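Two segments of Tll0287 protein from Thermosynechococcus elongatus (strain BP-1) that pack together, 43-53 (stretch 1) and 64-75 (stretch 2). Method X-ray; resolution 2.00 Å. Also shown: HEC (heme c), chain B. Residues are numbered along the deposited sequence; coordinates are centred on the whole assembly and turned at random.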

# COMPACT_ATOMS: atom_id res chain seq x y z
N GLN A 43 4.97 -7.49 4.85
CA GLN A 43 6.29 -7.95 5.27
C GLN A 43 7.18 -8.17 4.05
O GLN A 43 8.40 -8.02 4.12
N MET A 44 6.56 -8.50 2.92
CA MET A 44 7.31 -8.63 1.68
C MET A 44 7.88 -7.30 1.27
O MET A 44 9.09 -7.20 0.97
N ARG A 45 7.04 -6.26 1.24
CA ARG A 45 7.59 -4.95 0.88
C ARG A 45 8.72 -4.54 1.82
O ARG A 45 9.80 -4.12 1.37
N ILE A 46 8.46 -4.66 3.12
CA ILE A 46 9.46 -4.28 4.12
C ILE A 46 10.78 -5.01 3.88
O ILE A 46 11.86 -4.43 3.97
N GLY A 47 10.66 -6.29 3.55
CA GLY A 47 11.81 -7.12 3.25
C GLY A 47 12.58 -6.65 2.04
O GLY A 47 13.81 -6.61 2.08
N LEU A 48 11.88 -6.30 0.97
CA LEU A 48 12.58 -5.81 -0.22
C LEU A 48 13.29 -4.48 0.04
O LEU A 48 14.42 -4.26 -0.38
N ALA A 49 12.62 -3.59 0.77
CA ALA A 49 13.20 -2.28 1.06
C ALA A 49 14.33 -2.33 2.09
O ALA A 49 15.15 -1.41 2.13
N SER A 50 14.37 -3.38 2.90
CA SER A 50 15.29 -3.43 4.05
C SER A 50 16.79 -3.22 3.76
O SER A 50 17.53 -2.78 4.64
N THR A 51 17.23 -3.54 2.55
CA THR A 51 18.65 -3.42 2.23
C THR A 51 19.08 -1.98 1.96
O THR A 51 20.26 -1.70 1.83
N LEU A 52 18.12 -1.07 1.89
CA LEU A 52 18.41 0.32 1.53
C LEU A 52 18.43 1.21 2.77
O LEU A 52 17.63 1.04 3.69
N GLU A 53 19.35 2.17 2.80
CA GLU A 53 19.43 3.14 3.90
C GLU A 53 18.54 4.36 3.62
O GLU A 53 18.18 4.62 2.47
N PHE A 64 17.61 1.29 -8.09
CA PHE A 64 16.97 0.72 -9.28
C PHE A 64 16.37 -0.65 -8.99
O PHE A 64 15.84 -1.30 -9.89
N LYS A 65 16.49 -1.10 -7.75
CA LYS A 65 15.91 -2.36 -7.30
C LYS A 65 14.38 -2.26 -7.26
O LYS A 65 13.83 -1.23 -6.86
N ALA A 66 13.71 -3.32 -7.69
CA ALA A 66 12.26 -3.38 -7.61
C ALA A 66 11.84 -3.60 -6.17
O ALA A 66 12.29 -4.54 -5.51
N VAL A 67 11.00 -2.71 -5.66
CA VAL A 67 10.56 -2.83 -4.29
C VAL A 67 9.03 -2.90 -4.24
O VAL A 67 8.46 -3.88 -3.76
N CYS A 68 8.37 -1.88 -4.78
CA CYS A 68 6.93 -1.77 -4.64
C CYS A 68 6.13 -2.35 -5.82
O CYS A 68 5.00 -2.80 -5.64
N ALA A 69 6.70 -2.35 -7.03
CA ALA A 69 6.02 -2.95 -8.18
C ALA A 69 5.60 -4.42 -7.96
O ALA A 69 4.44 -4.79 -8.23
N PRO A 70 6.53 -5.27 -7.45
CA PRO A 70 6.11 -6.64 -7.16
C PRO A 70 5.00 -6.74 -6.11
O PRO A 70 4.27 -7.74 -6.11
N VAL A 71 4.88 -5.74 -5.24
CA VAL A 71 3.78 -5.71 -4.28
C VAL A 71 2.44 -5.57 -5.02
O VAL A 71 1.49 -6.31 -4.74
N GLY A 72 2.38 -4.65 -5.97
CA GLY A 72 1.18 -4.45 -6.77
C GLY A 72 0.85 -5.68 -7.61
O GLY A 72 -0.33 -6.09 -7.73
N LYS A 73 1.88 -6.27 -8.20
CA LYS A 73 1.69 -7.49 -8.98
C LYS A 73 1.09 -8.60 -8.11
O LYS A 73 0.11 -9.26 -8.49
N GLN A 74 1.67 -8.77 -6.92
CA GLN A 74 1.21 -9.80 -6.01
C GLN A 74 -0.22 -9.53 -5.56
O GLN A 74 -1.02 -10.46 -5.42
N ALA A 75 -0.54 -8.26 -5.36
CA ALA A 75 -1.90 -7.85 -5.02
C ALA A 75 -2.88 -8.30 -6.10
O ALA A 75 -3.94 -8.88 -5.80

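Stretch 2 runs back along the helix of stretch 1, so that helices 43-49 and 69-75 lie nearly antiparallel, at 159°, with axes 9.9 Å apart at closest approach. Phe64 lies out of reach of stretch 1.

Lys65 points toward stretch 1 with all four chi angles t. This extended chain carries its amine to the C-terminal part of stretch 1. There NZ donates to Leu48 O at 2.5 Å and to Thr51 OG1 at 2.7 Å; Thr51 is p. The Lys65 backbone also meets the heme, with O 3.3 Å from HEC CBC.

Ala66 points its CB away and contributes little. Val67 (t) points sideways but is buried. Its CG1 lies 4.0 Å from Ala49 CB and 4.3 Å from Leu48 CB. Its CG2 lies 4.3 Å from Leu52 CD1 and 3.6 Å from HEC CBC. Val67 O is buried without a polar partner; Leu48 CD1 approaches it at 3.5 Å.

Cys68 (m) binds the heme iron, SG to HEC FE 2.1 Å. Arg45 NH1 makes a weak hydrogen bond to Cys68 SG at 3.3 Å. The sulfur is modelled too close to heme nitrogens, so this length is less certain. SG sits at the edge of the guanidinium, while HEC C4A and Val71 CG1 cover opposite faces.

Ala69 points away. Pro70 points toward stretch 1, where its CB is 3.5 Å from Met44 CE and its CG 3.8 Å from Leu48 CD1. Met44 is extended, t at all three chi angles; Leu48 is m, t. Val71 (t) also points in, its CG2 3.7 Å from Arg45 CB and 4.3 Å from Met44 CE.

Gly72 has no side chain, and Lys73 makes no contact. Gln74 (chi1 t) points toward stretch 1 and closes the contact, with OE1 3.7 Å from Met44 SD. Ala75 is out of reach.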

# COMPACT_ATOMS: atom_id res chain seq x y z
CB GLN A 43 6.17 -9.22 6.12
CG GLN A 43 5.64 -8.96 7.52
CD GLN A 43 6.63 -8.22 8.41
OE1 GLN A 43 7.80 -8.58 8.48
NE2 GLN A 43 6.15 -7.17 9.09
CB MET A 44 6.44 -9.18 0.55
CG MET A 44 7.06 -8.99 -0.84
SD MET A 44 5.95 -9.60 -2.13
CE MET A 44 6.55 -8.69 -3.54
CB ARG A 45 6.53 -3.85 0.86
CG ARG A 45 7.00 -2.61 0.09
CD ARG A 45 6.36 -1.33 0.62
NE ARG A 45 4.92 -1.50 0.80
CZ ARG A 45 4.02 -1.39 -0.17
NH1 ARG A 45 4.40 -1.10 -1.41
NH2 ARG A 45 2.73 -1.56 0.11
CB ILE A 46 8.92 -4.54 5.53
CG1 ILE A 46 7.91 -3.45 5.89
CG2 ILE A 46 10.05 -4.56 6.54
CD1 ILE A 46 7.02 -3.80 7.06
CB LEU A 48 11.64 -5.70 -1.42
CG LEU A 48 11.13 -7.06 -1.93
CD1 LEU A 48 10.07 -6.90 -3.02
CD2 LEU A 48 12.30 -7.88 -2.42
CB ALA A 49 12.11 -1.31 1.51
CB SER A 50 15.11 -4.73 4.85
OG SER A 50 15.67 -5.83 4.15
CB THR A 51 19.03 -4.27 1.00
OG1 THR A 51 18.07 -4.06 -0.04
CG2 THR A 51 19.05 -5.74 1.37
CB LEU A 52 17.38 0.83 0.52
CG LEU A 52 16.89 -0.18 -0.53
CD1 LEU A 52 15.77 0.41 -1.38
CD2 LEU A 52 18.02 -0.67 -1.42
CB GLU A 53 20.88 3.58 4.14
CG GLU A 53 21.83 2.45 4.49
CD GLU A 53 23.26 2.93 4.72
OE1 GLU A 53 24.18 2.09 4.76
OE2 GLU A 53 23.46 4.16 4.86
CB PHE A 64 17.96 0.61 -10.44
CG PHE A 64 18.42 1.93 -10.97
CD1 PHE A 64 17.60 2.68 -11.79
CD2 PHE A 64 19.67 2.42 -10.65
CE1 PHE A 64 18.02 3.90 -12.28
CE2 PHE A 64 20.09 3.64 -11.14
CZ PHE A 64 19.26 4.38 -11.96
CB LYS A 65 16.44 -2.68 -5.90
CG LYS A 65 15.82 -3.88 -5.19
CD LYS A 65 16.34 -3.97 -3.76
CE LYS A 65 15.87 -5.25 -3.06
NZ LYS A 65 16.34 -5.33 -1.64
CB ALA A 66 11.72 -4.49 -8.49
CB VAL A 67 11.11 -1.69 -3.42
CG1 VAL A 67 10.38 -1.61 -2.09
CG2 VAL A 67 12.63 -1.85 -3.22
CB CYS A 68 6.53 -0.32 -4.36
SG CYS A 68 7.06 0.32 -2.74
CB ALA A 69 6.85 -2.80 -9.46
CB PRO A 70 7.39 -7.32 -6.67
CG PRO A 70 8.33 -6.22 -6.35
CD PRO A 70 7.99 -5.11 -7.27
CB VAL A 71 3.94 -4.56 -3.26
CG1 VAL A 71 2.70 -4.45 -2.39
CG2 VAL A 71 5.18 -4.79 -2.41
CB LYS A 73 3.00 -7.96 -9.62
CG LYS A 73 2.85 -9.12 -10.58
CD LYS A 73 3.85 -9.04 -11.72
CE LYS A 73 5.23 -9.53 -11.30
NZ LYS A 73 5.39 -11.00 -11.48
CB GLN A 74 2.11 -9.90 -4.79
CG GLN A 74 1.65 -10.96 -3.81
CD GLN A 74 2.51 -12.19 -3.85
OE1 GLN A 74 3.68 -12.15 -3.46
NE2 GLN A 74 1.94 -13.29 -4.31
CB ALA A 75 -1.96 -6.35 -4.82
FE HEC B . 7.15 2.43 -2.58
CHA HEC B . 4.49 2.63 -4.68
CHB HEC B . 4.93 2.33 0.12
CHC HEC B . 9.72 1.97 -0.42
CHD HEC B . 9.35 2.93 -5.16
NA HEC B . 5.09 2.53 -2.32
C1A HEC B . 4.19 2.48 -3.36
C2A HEC B . 2.86 2.25 -2.80
C3A HEC B . 3.00 2.17 -1.47
C4A HEC B . 4.39 2.35 -1.14
CMA HEC B . 1.90 1.94 -0.43
CAA HEC B . 1.55 2.11 -3.61
CBA HEC B . 0.73 3.41 -3.60
CGA HEC B . 1.26 4.36 -4.63
O1A HEC B . 1.74 5.46 -4.24
O2A HEC B . 1.23 4.03 -5.84
NB HEC B . 7.28 2.22 -0.54
C1B HEC B . 6.26 2.14 0.39
C2B HEC B . 6.83 1.84 1.68
C3B HEC B . 8.16 1.75 1.53
C4B HEC B . 8.46 1.98 0.13
CMB HEC B . 6.04 1.71 3.01
CAB HEC B . 9.19 1.45 2.64
CBB HEC B . 9.01 0.01 3.18
NC HEC B . 9.16 2.49 -2.76
C1C HEC B . 10.04 2.21 -1.74
C2C HEC B . 11.36 2.07 -2.32
C3C HEC B . 11.29 2.46 -3.60
C4C HEC B . 9.89 2.65 -3.92
CMC HEC B . 12.65 1.96 -1.47
CAC HEC B . 12.46 2.61 -4.62
CBC HEC B . 13.29 1.32 -4.85
ND HEC B . 6.97 2.80 -4.58
C1D HEC B . 8.02 2.83 -5.49
C2D HEC B . 7.48 2.75 -6.83
C3D HEC B . 5.97 2.67 -6.66
C4D HEC B . 5.74 2.70 -5.24
CMD HEC B . 8.26 2.75 -8.17
CAD HEC B . 4.90 2.54 -7.76
CBD HEC B . 4.74 1.04 -7.98
CGD HEC B . 3.57 0.73 -8.90
O1D HEC B . 3.61 1.13 -10.08
O2D HEC B . 2.61 0.08 -8.43